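Side-chain contacts in ornithine carbamoyltransferase, anabolic (Campylobacter jejuni subsp. jejuni, PDB 3TPF), which catalyses the transfer of the carbamoyl group of carbamoyl phosphate to L-ornithine, giving L-citrulline on the route to arginine: residues B[4-9]-B[107-112]; B[47-52]-B[287-292]; B[115-120]-B[125-130]. All coordinates share one frame; numbering follows the deposited sequence.

Overall arrangement
Contacts 2 and 3 are buried and close together, their centres about 11 Å apart, whereas contact 1 is only partly buried and lies about 15 Å from the centre of the chain. Contacts 1 and 3 meet at strand 116-118, which belongs to contact 3 and to which residues 4-9 bond along the backbone. Contacts 2 and 3 meet at Arg289, which reaches toward Thr127 and Gln128. The chemistry changes accordingly. Contact 1 is a methyl group on an imidazole face with aliphatic packing, contact 2 is a polar arginine-threonine meeting, and contact 3 combines apolar packing with a water-bridged cluster; the last two hold residues of the predicted carbamoyl phosphate site.

Contact 1. Residues B[4-9]-B[107-112]; sequences HFLTLR and EFARYS
His4 and Leu6 sit in the N-terminal segment of the carbamoyl phosphate domain, an alpha/beta fold with a parallel sheet, and both reach Ala109 on helix 102-111. Between them Phe5 makes backbone bonds to Val116 and Asn118 of strand 116-118, the outermost of the four parallel strands counted in the chain. The centre of the contact is a CH-pi interaction. The methyl group of Ala109 stands over the middle of the imidazole, with CB 3.5 Å from the centroid of the His4 ring and 11° off its normal. The histidine side chain leaves the backbone with CG anti to the carbonyl carbon (chi1 -53°), which lays one face of the ring against the Ala109 methyl. The ring's rotation is set by His4 ND1, which accepts the backbone N-H of Val116. Near the plane of the ring, at its edge, His4 CE1 faces Ser112 O at 4.2 Å. Leu6 adds a looser apolar touch beside the histidine, CD1 meeting Ala109 CB at 4.2 Å.

Each segment also has local order of its own. Thr7 OG1 receives the N-H of Arg9 in an ST turn, a nearly straight bond of 3.0 Å at 171°, just as the chain enters its 3-10 turn. On the helix, Arg110 NH1 forms a salt bridge with Glu107 OE1, and Glu103 is a second partner of the same arginine.

Val116 ties the elements together, since the side chains of Leu6, Phe108 and Ala109 all lie against it. Beyond them, Phe108 packs on Val81 of helix 81-91, Phe5 on Pro126 and Leu130 of helix 126-138, and Thr7 on Ile164 of helix 157-169.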
loop_
_atom_site.group_PDB
_atom_site.type_symbol
_atom_site.label_atom_id
_atom_site.label_comp_id
_atom_site.label_asym_id
_atom_site.label_seq_id
_atom_site.Cartn_x
_atom_site.Cartn_y
_atom_site.Cartn_z
ATOM N N HIS B 4 -21.667 6.332 -13.530
ATOM C CA HIS B 4 -21.003 6.315 -12.252
ATOM C C HIS B 4 -21.939 5.926 -11.079
ATOM O O HIS B 4 -23.150 5.903 -11.202
ATOM C CB HIS B 4 -20.481 7.702 -11.969
ATOM C CG HIS B 4 -19.646 8.242 -13.062
ATOM N ND1 HIS B 4 -18.361 7.829 -13.253
ATOM C CD2 HIS B 4 -19.891 9.150 -14.035
ATOM C CE1 HIS B 4 -17.848 8.440 -14.310
ATOM N NE2 HIS B 4 -18.741 9.278 -14.780
ATOM N N PHE B 5 -21.367 5.702 -9.912
ATOM C CA PHE B 5 -22.146 5.387 -8.710
ATOM C C PHE B 5 -21.778 6.423 -7.582
ATOM O O PHE B 5 -21.014 6.178 -6.706
ATOM C CB PHE B 5 -21.887 3.946 -8.287
ATOM C CG PHE B 5 -22.794 3.503 -7.192
ATOM C CD1 PHE B 5 -24.057 2.957 -7.469
ATOM C CD2 PHE B 5 -22.450 3.682 -5.903
ATOM C CE1 PHE B 5 -24.946 2.609 -6.470
ATOM C CE2 PHE B 5 -23.324 3.363 -4.888
ATOM C CZ PHE B 5 -24.596 2.849 -5.163
ATOM N N LEU B 6 -22.275 7.604 -7.676
ATOM C CA LEU B 6 -21.944 8.689 -6.737
ATOM C C LEU B 6 -22.982 8.864 -5.666
ATOM O O LEU B 6 -22.724 9.462 -4.645
ATOM C CB LEU B 6 -21.834 10.021 -7.505
ATOM C CG LEU B 6 -20.849 9.979 -8.717
ATOM C CD1 LEU B 6 -20.636 11.320 -9.377
ATOM C CD2 LEU B 6 -19.503 9.437 -8.303
ATOM N N THR B 7 -24.206 8.480 -5.975
ATOM C CA THR B 7 -25.327 8.516 -5.040
ATOM C C THR B 7 -26.467 7.603 -5.490
ATOM O O THR B 7 -26.728 7.458 -6.676
ATOM C CB THR B 7 -25.923 9.931 -4.883
ATOM O OG1 THR B 7 -27.130 9.837 -4.107
ATOM C CG2 THR B 7 -26.224 10.524 -6.230
ATOM N N LEU B 8 -27.195 7.049 -4.549
ATOM C CA LEU B 8 -28.311 6.222 -4.950
ATOM C C LEU B 8 -29.422 7.010 -5.654
ATOM O O LEU B 8 -30.348 6.440 -6.260
ATOM C CB LEU B 8 -28.854 5.491 -3.736
ATOM C CG LEU B 8 -27.862 4.401 -3.310
ATOM C CD1 LEU B 8 -28.114 3.817 -1.943
ATOM C CD2 LEU B 8 -27.944 3.374 -4.411
ATOM N N ARG B 9 -29.341 8.329 -5.554
ATOM C CA ARG B 9 -30.332 9.193 -6.204
ATOM C C ARG B 9 -30.435 8.898 -7.664
ATOM O O ARG B 9 -31.466 9.085 -8.246
ATOM C CB ARG B 9 -29.957 10.651 -6.085
ATOM C CG ARG B 9 -30.356 11.266 -4.765
ATOM C CD ARG B 9 -29.844 12.667 -4.659
ATOM N NE ARG B 9 -30.576 13.540 -5.521
ATOM C CZ ARG B 9 -30.623 14.857 -5.367
ATOM N NH1 ARG B 9 -29.965 15.456 -4.374
ATOM N NH2 ARG B 9 -31.344 15.591 -6.215
ATOM N N GLU B 107 -16.369 16.347 -10.321
ATOM C CA GLU B 107 -15.346 16.891 -11.224
ATOM C C GLU B 107 -14.481 15.763 -11.812
ATOM O O GLU B 107 -14.144 15.778 -12.977
ATOM C CB GLU B 107 -14.453 17.894 -10.479
ATOM C CG GLU B 107 -13.235 18.372 -11.260
ATOM C CD GLU B 107 -13.528 19.389 -12.383
ATOM O OE1 GLU B 107 -14.721 19.777 -12.623
ATOM O OE2 GLU B 107 -12.528 19.806 -13.026
ATOM N N PHE B 108 -14.117 14.805 -10.986
ATOM C CA PHE B 108 -13.361 13.643 -11.466
ATOM C C PHE B 108 -14.178 12.815 -12.464
ATOM O O PHE B 108 -13.678 12.449 -13.508
ATOM C CB PHE B 108 -12.965 12.764 -10.291
ATOM C CG PHE B 108 -11.888 11.778 -10.602
ATOM C CD1 PHE B 108 -12.188 10.605 -11.326
ATOM C CD2 PHE B 108 -10.602 11.963 -10.115
ATOM C CE1 PHE B 108 -11.212 9.677 -11.569
ATOM C CE2 PHE B 108 -9.640 11.016 -10.327
ATOM C CZ PHE B 108 -9.946 9.863 -11.054
ATOM N N ALA B 109 -15.428 12.509 -12.112
ATOM C CA ALA B 109 -16.339 11.648 -12.951
ATOM C C ALA B 109 -16.497 12.278 -14.301
ATOM O O ALA B 109 -16.534 11.619 -15.343
ATOM C CB ALA B 109 -17.697 11.489 -12.310
ATOM N N ARG B 110 -16.531 13.591 -14.247
ATOM C CA ARG B 110 -16.740 14.400 -15.411
ATOM C C ARG B 110 -15.629 14.137 -16.418
ATOM O O ARG B 110 -15.859 14.183 -17.610
ATOM C CB ARG B 110 -16.728 15.851 -14.970
ATOM C CG ARG B 110 -17.467 16.925 -15.727
ATOM C CD ARG B 110 -17.473 18.125 -14.708
ATOM N NE ARG B 110 -18.670 18.183 -13.871
ATOM C CZ ARG B 110 -18.763 18.845 -12.705
ATOM N NH1 ARG B 110 -17.711 19.520 -12.213
ATOM N NH2 ARG B 110 -19.922 18.843 -12.015
ATOM N N TYR B 111 -14.416 13.878 -15.951
ATOM C CA TYR B 111 -13.262 13.625 -16.839
ATOM C C TYR B 111 -12.755 12.169 -16.856
ATOM O O TYR B 111 -11.699 11.904 -17.435
ATOM C CB TYR B 111 -12.105 14.549 -16.442
ATOM C CG TYR B 111 -12.355 15.981 -16.784
ATOM C CD1 TYR B 111 -12.169 16.452 -18.078
ATOM C CD2 TYR B 111 -12.811 16.872 -15.824
ATOM C CE1 TYR B 111 -12.418 17.775 -18.392
ATOM C CE2 TYR B 111 -13.042 18.192 -16.134
ATOM C CZ TYR B 111 -12.841 18.650 -17.412
ATOM O OH TYR B 111 -13.084 20.004 -17.689
ATOM N N SER B 112 -13.427 11.255 -16.154
ATOM C CA SER B 112 -12.907 9.887 -16.023
ATOM C C SER B 112 -13.491 8.972 -17.016
ATOM O O SER B 112 -14.661 8.779 -17.032
ATOM C CB SER B 112 -13.203 9.306 -14.639
ATOM O OG SER B 112 -12.708 7.971 -14.547
#

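Contact 2. Residues B[47-52]-B[287-292]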
loop_
_atom_site.group_PDB
_atom_site.type_symbol
_atom_site.label_atom_id
_atom_site.label_comp_id
_atom_site.label_asym_id
_atom_site.label_seq_id
_atom_site.Cartn_x
_atom_site.Cartn_y
_atom_site.Cartn_z
ATOM N N SER B 47 -9.902 5.287 5.608
ATOM C CA SER B 47 -10.890 4.436 6.260
ATOM C C SER B 47 -10.501 3.011 5.946
ATOM O O SER B 47 -10.682 2.565 4.822
ATOM C CB SER B 47 -12.311 4.646 5.695
ATOM O OG SER B 47 -13.230 3.601 6.038
ATOM N N THR B 48 -9.954 2.341 6.936
ATOM C CA THR B 48 -9.530 0.970 6.810
ATOM C C THR B 48 -10.753 0.076 6.507
ATOM O O THR B 48 -10.733 -0.751 5.586
ATOM C CB THR B 48 -8.735 0.480 8.071
ATOM O OG1 THR B 48 -7.543 1.281 8.283
ATOM C CG2 THR B 48 -8.303 -0.931 7.937
ATOM N N ARG B 49 -11.825 0.219 7.267
ATOM C CA ARG B 49 -13.033 -0.597 7.008
ATOM C C ARG B 49 -13.442 -0.611 5.505
ATOM O O ARG B 49 -13.866 -1.634 4.956
ATOM C CB ARG B 49 -14.198 -0.065 7.857
ATOM C CG ARG B 49 -15.316 -1.099 8.172
ATOM C CD ARG B 49 -16.220 -0.693 9.357
ATOM N NE ARG B 49 -15.460 -0.472 10.599
ATOM C CZ ARG B 49 -14.928 0.687 10.989
ATOM N NH1 ARG B 49 -14.272 0.743 12.141
ATOM N NH2 ARG B 49 -15.014 1.776 10.246
ATOM N N THR B 50 -13.335 0.563 4.879
ATOM C CA THR B 50 -13.836 0.796 3.496
ATOM C C THR B 50 -12.903 0.127 2.508
ATOM O O THR B 50 -13.273 -0.599 1.585
ATOM C CB THR B 50 -13.878 2.316 3.146
ATOM O OG1 THR B 50 -15.026 2.949 3.720
ATOM C CG2 THR B 50 -13.998 2.533 1.650
ATOM N N ARG B 51 -11.655 0.428 2.734
ATOM C CA ARG B 51 -10.605 -0.114 1.961
ATOM C C ARG B 51 -10.666 -1.658 1.902
ATOM O O ARG B 51 -10.503 -2.247 0.870
ATOM C CB ARG B 51 -9.300 0.269 2.568
ATOM C CG ARG B 51 -8.120 0.037 1.652
ATOM C CD ARG B 51 -6.847 -0.220 2.440
ATOM N NE ARG B 51 -6.050 -1.223 1.787
ATOM C CZ ARG B 51 -4.786 -1.409 2.051
ATOM N NH1 ARG B 51 -4.207 -0.637 2.967
ATOM N NH2 ARG B 51 -4.099 -2.390 1.413
HETATM N N MSE B 52 -10.881 -2.290 3.033
HETATM C CA MSE B 52 -10.991 -3.716 3.090
HETATM C C MSE B 52 -12.084 -4.218 2.147
HETATM O O MSE B 52 -11.882 -5.148 1.342
HETATM C CB MSE B 52 -11.394 -4.045 4.540
HETATM C CG MSE B 52 -11.100 -5.459 5.047
HETATM SE SE MSE B 52 -9.399 -5.445 6.031
HETATM C CE MSE B 52 -9.254 -3.797 7.111
ATOM N N ARG B 287 -19.257 -6.435 7.731
ATOM C CA ARG B 287 -18.754 -7.364 6.784
ATOM C C ARG B 287 -19.550 -7.352 5.510
ATOM O O ARG B 287 -19.023 -7.616 4.453
ATOM C CB ARG B 287 -18.854 -8.727 7.424
ATOM C CG ARG B 287 -18.307 -9.861 6.615
ATOM C CD ARG B 287 -18.778 -11.112 7.295
ATOM N NE ARG B 287 -17.952 -12.263 6.969
ATOM C CZ ARG B 287 -18.437 -13.495 6.847
ATOM N NH1 ARG B 287 -19.759 -13.724 6.989
ATOM N NH2 ARG B 287 -17.612 -14.500 6.554
ATOM N N ASN B 288 -20.841 -7.106 5.598
ATOM C CA ASN B 288 -21.733 -7.258 4.415
ATOM C C ASN B 288 -21.502 -6.141 3.326
ATOM O O ASN B 288 -21.869 -6.263 2.205
ATOM C CB ASN B 288 -23.194 -7.216 4.847
ATOM C CG ASN B 288 -23.762 -8.547 5.313
ATOM O OD1 ASN B 288 -23.191 -9.582 5.055
ATOM N ND2 ASN B 288 -24.916 -8.510 6.016
ATOM N N ARG B 289 -20.793 -5.101 3.653
ATOM C CA ARG B 289 -20.309 -4.165 2.624
ATOM C C ARG B 289 -19.489 -4.792 1.477
ATOM O O ARG B 289 -19.441 -4.286 0.372
ATOM C CB ARG B 289 -19.394 -3.115 3.257
ATOM C CG ARG B 289 -19.319 -1.892 2.422
ATOM C CD ARG B 289 -19.931 -0.672 3.148
ATOM N NE ARG B 289 -18.989 0.430 2.956
ATOM C CZ ARG B 289 -18.090 0.812 3.848
ATOM N NH1 ARG B 289 -17.190 1.727 3.499
ATOM N NH2 ARG B 289 -18.096 0.302 5.098
ATOM N N LEU B 290 -18.826 -5.898 1.790
ATOM C CA LEU B 290 -18.085 -6.636 0.796
ATOM C C LEU B 290 -18.976 -7.037 -0.356
ATOM O O LEU B 290 -18.672 -6.805 -1.495
ATOM C CB LEU B 290 -17.464 -7.878 1.407
ATOM C CG LEU B 290 -16.728 -8.793 0.412
ATOM C CD1 LEU B 290 -15.663 -7.877 -0.153
ATOM C CD2 LEU B 290 -16.136 -10.047 1.011
ATOM N N TYR B 291 -20.087 -7.658 -0.048
ATOM C CA TYR B 291 -20.891 -8.392 -1.072
ATOM C C TYR B 291 -21.558 -7.383 -1.962
ATOM O O TYR B 291 -21.819 -7.600 -3.119
ATOM C CB TYR B 291 -21.897 -9.320 -0.406
ATOM C CG TYR B 291 -21.212 -10.227 0.570
ATOM C CD1 TYR B 291 -20.419 -11.256 0.132
ATOM C CD2 TYR B 291 -21.296 -10.005 1.948
ATOM C CE1 TYR B 291 -19.764 -12.071 1.024
ATOM C CE2 TYR B 291 -20.632 -10.838 2.845
ATOM C CZ TYR B 291 -19.882 -11.875 2.373
ATOM O OH TYR B 291 -19.201 -12.727 3.213
ATOM N N VAL B 292 -21.809 -6.266 -1.362
ATOM C CA VAL B 292 -22.578 -5.180 -1.968
ATOM C C VAL B 292 -21.664 -4.400 -2.915
ATOM O O VAL B 292 -21.997 -4.134 -4.055
ATOM C CB VAL B 292 -23.251 -4.341 -0.827
ATOM C CG1 VAL B 292 -23.332 -2.915 -1.183
ATOM C CG2 VAL B 292 -24.672 -4.889 -0.536
#
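Arg289, on helix 279-302, points its guanidinium at Thr50 in the first turn of helix 48-60, and this pair carries the contact. The arginine starts with CG anti to its own backbone N and then bends at both chi2 (115°) and chi3 (134°), which carries the flat group across to the threonine. Thr50 OG1 lies at the guanidinium's edge, near its plane. The model places a hydrogen bond here from Arg289 NH1 to Thr50 OG1, but at 2.5 Å and a bent angle of 124° it is doubtfully short. Arg98 NH2 also bonds this hydroxyl oxygen. Arg49 meets Arg289 through its aliphatic part, CG lying 4.4 Å from Arg289 NH2, while its own guanidinium turns to Glu79 of the second subunit in a salt bridge. Ser47 occupies the N-cap position of helix 48-60.

Residues 47-50 read Ser-Thr-Arg-Thr, the phosphate-binding signature of carbamoyltransferases. With Arg98 and Arg289 gathered beside this helix start, the arrangement is consistent with the predicted carbamoyl phosphate site, a pocket built for an anion.

Contact 3. Residues B[115-120]-B[125-130]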
loop_
_atom_site.group_PDB
_atom_site.type_symbol
_atom_site.label_atom_id
_atom_site.label_comp_id
_atom_site.label_asym_id
_atom_site.label_seq_id
_atom_site.Cartn_x
_atom_site.Cartn_y
_atom_site.Cartn_z
ATOM N N PRO B 115 -15.673 4.373 -14.530
ATOM C CA PRO B 115 -16.759 4.666 -13.643
ATOM C C PRO B 115 -16.213 4.972 -12.326
ATOM O O PRO B 115 -15.377 4.233 -11.900
ATOM C CB PRO B 115 -17.476 3.362 -13.549
ATOM C CG PRO B 115 -17.133 2.584 -14.750
ATOM C CD PRO B 115 -15.775 3.021 -15.114
ATOM N N VAL B 116 -16.661 6.060 -11.690
ATOM C CA VAL B 116 -16.206 6.507 -10.363
ATOM C C VAL B 116 -17.219 6.120 -9.295
ATOM O O VAL B 116 -18.382 6.307 -9.510
ATOM C CB VAL B 116 -16.148 8.033 -10.323
ATOM C CG1 VAL B 116 -15.942 8.625 -8.889
ATOM C CG2 VAL B 116 -15.236 8.510 -11.423
ATOM N N ILE B 117 -16.759 5.609 -8.129
ATOM C CA ILE B 117 -17.645 5.131 -7.030
ATOM C C ILE B 117 -17.455 5.865 -5.778
ATOM O O ILE B 117 -16.330 6.044 -5.325
ATOM C CB ILE B 117 -17.325 3.722 -6.679
ATOM C CG1 ILE B 117 -17.644 2.818 -7.836
ATOM C CG2 ILE B 117 -18.142 3.323 -5.473
ATOM C CD1 ILE B 117 -16.957 1.558 -7.631
ATOM N N ASN B 118 -18.523 6.422 -5.240
ATOM C CA ASN B 118 -18.412 7.344 -4.088
ATOM C C ASN B 118 -18.284 6.479 -2.835
ATOM O O ASN B 118 -19.268 6.027 -2.274
ATOM C CB ASN B 118 -19.641 8.188 -3.924
ATOM C CG ASN B 118 -19.625 9.071 -2.608
ATOM O OD1 ASN B 118 -18.616 9.063 -1.878
ATOM N ND2 ASN B 118 -20.712 9.884 -2.363
ATOM N N ALA B 119 -17.071 6.250 -2.379
ATOM C CA ALA B 119 -16.850 5.472 -1.162
ATOM C C ALA B 119 -17.201 6.297 0.095
ATOM O O ALA B 119 -17.115 5.743 1.211
ATOM C CB ALA B 119 -15.398 5.037 -1.088
ATOM N N LEU B 120 -17.428 7.619 -0.052
ATOM C CA LEU B 120 -17.892 8.458 1.033
ATOM C C LEU B 120 -17.604 9.958 0.801
ATOM O O LEU B 120 -16.522 10.324 0.445
ATOM C CB LEU B 120 -17.320 8.092 2.382
ATOM C CG LEU B 120 -17.847 9.062 3.498
ATOM C CD1 LEU B 120 -18.240 8.221 4.736
ATOM C CD2 LEU B 120 -16.856 10.094 3.843
ATOM N N HIS B 125 -23.280 8.649 1.497
ATOM C CA HIS B 125 -22.484 7.475 1.771
ATOM C C HIS B 125 -23.169 6.223 1.259
ATOM O O HIS B 125 -23.462 5.325 1.997
ATOM C CB HIS B 125 -22.146 7.400 3.259
ATOM C CG HIS B 125 -21.099 6.360 3.581
ATOM N ND1 HIS B 125 -20.344 5.736 2.605
ATOM C CD2 HIS B 125 -20.731 5.792 4.757
ATOM C CE1 HIS B 125 -19.567 4.827 3.162
ATOM N NE2 HIS B 125 -19.783 4.833 4.467
ATOM N N PRO B 126 -23.430 6.163 -0.041
ATOM C CA PRO B 126 -24.285 5.104 -0.617
ATOM C C PRO B 126 -23.832 3.695 -0.500
ATOM O O PRO B 126 -24.696 2.826 -0.395
ATOM C CB PRO B 126 -24.307 5.442 -2.096
ATOM C CG PRO B 126 -23.012 6.152 -2.309
ATOM C CD PRO B 126 -22.862 7.014 -1.088
ATOM N N THR B 127 -22.562 3.397 -0.595
ATOM C CA THR B 127 -22.153 1.955 -0.471
ATOM C C THR B 127 -22.522 1.417 0.948
ATOM O O THR B 127 -22.975 0.279 1.122
ATOM C CB THR B 127 -20.681 1.683 -0.725
ATOM O OG1 THR B 127 -19.904 2.513 0.161
ATOM C CG2 THR B 127 -20.303 1.951 -2.146
ATOM N N GLN B 128 -22.498 2.306 1.927
ATOM C CA GLN B 128 -22.911 1.925 3.272
ATOM C C GLN B 128 -24.417 1.571 3.338
ATOM O O GLN B 128 -24.853 0.573 3.927
ATOM C CB GLN B 128 -22.553 3.042 4.266
ATOM C CG GLN B 128 -22.887 2.673 5.689
ATOM C CD GLN B 128 -22.064 1.483 6.277
ATOM O OE1 GLN B 128 -20.873 1.322 5.964
ATOM N NE2 GLN B 128 -22.697 0.691 7.190
ATOM N N VAL B 129 -25.218 2.454 2.768
ATOM C CA VAL B 129 -26.657 2.210 2.778
ATOM C C VAL B 129 -26.932 0.957 2.035
ATOM O O VAL B 129 -27.755 0.192 2.466
ATOM C CB VAL B 129 -27.375 3.391 2.264
ATOM C CG1 VAL B 129 -28.801 3.046 1.921
ATOM C CG2 VAL B 129 -27.194 4.533 3.262
ATOM N N LEU B 130 -26.196 0.649 0.979
ATOM C CA LEU B 130 -26.493 -0.628 0.273
ATOM C C LEU B 130 -26.255 -1.772 1.203
ATOM O O LEU B 130 -26.977 -2.761 1.208
ATOM C CB LEU B 130 -25.630 -0.832 -0.946
ATOM C CG LEU B 130 -26.072 -0.237 -2.255
ATOM C CD1 LEU B 130 -25.004 -0.478 -3.230
ATOM C CD2 LEU B 130 -27.343 -0.816 -2.769
HETATM O O HOH W 1 -20.562 4.853 0.060
#
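Strand 116-118 turns a corner at Ala119, and a short loop leads into helix 126-138, whose first turns run at 70° to the strand with the two axes 9.6 Å apart at their closest. This strand-loop-helix unit follows the last strand of the carbamoyl phosphate domain's parallel sheet and leads toward the second domain. His125, at the N-cap, and Pro126-Thr127-Gln128 in the first turn form the family's His-Pro-Thr-Gln motif, predicted to bind carbamoyl phosphate.

Leu120 and His125 meet at the mouth of the loop. Leu120 CD1 lies over the centre of the imidazole in a CH-pi contact, 3.6 Å from the centroid of the His125 ring and 14° off its normal. Gln128 CB rests on the opposite face, toward the rim, so the ring is sandwiched. His125 CG is anti to the backbone N (chi1 -169°), which turns the ring back to Ala119, whose O is 3.3 Å from His125 CE1.

Farther along, the Pro126 ring packs across the end of the strand, its CG 3.7 Å from Asn118 O. The Asn118 amide is held mainly elsewhere, ND2 donating to Leu6 O and to Ser121 OG. The methyl groups Ile117 CG2 and Thr127 CG2 touch at 4.2 Å, their side chains crossing at about a right angle.

One water closes the corner: it donates to Asn118 O at 2.9 Å, accepts from Thr127 N and bonds to His125 ND1, and it lies close to Thr127 OG1, at a separation too short to be trusted.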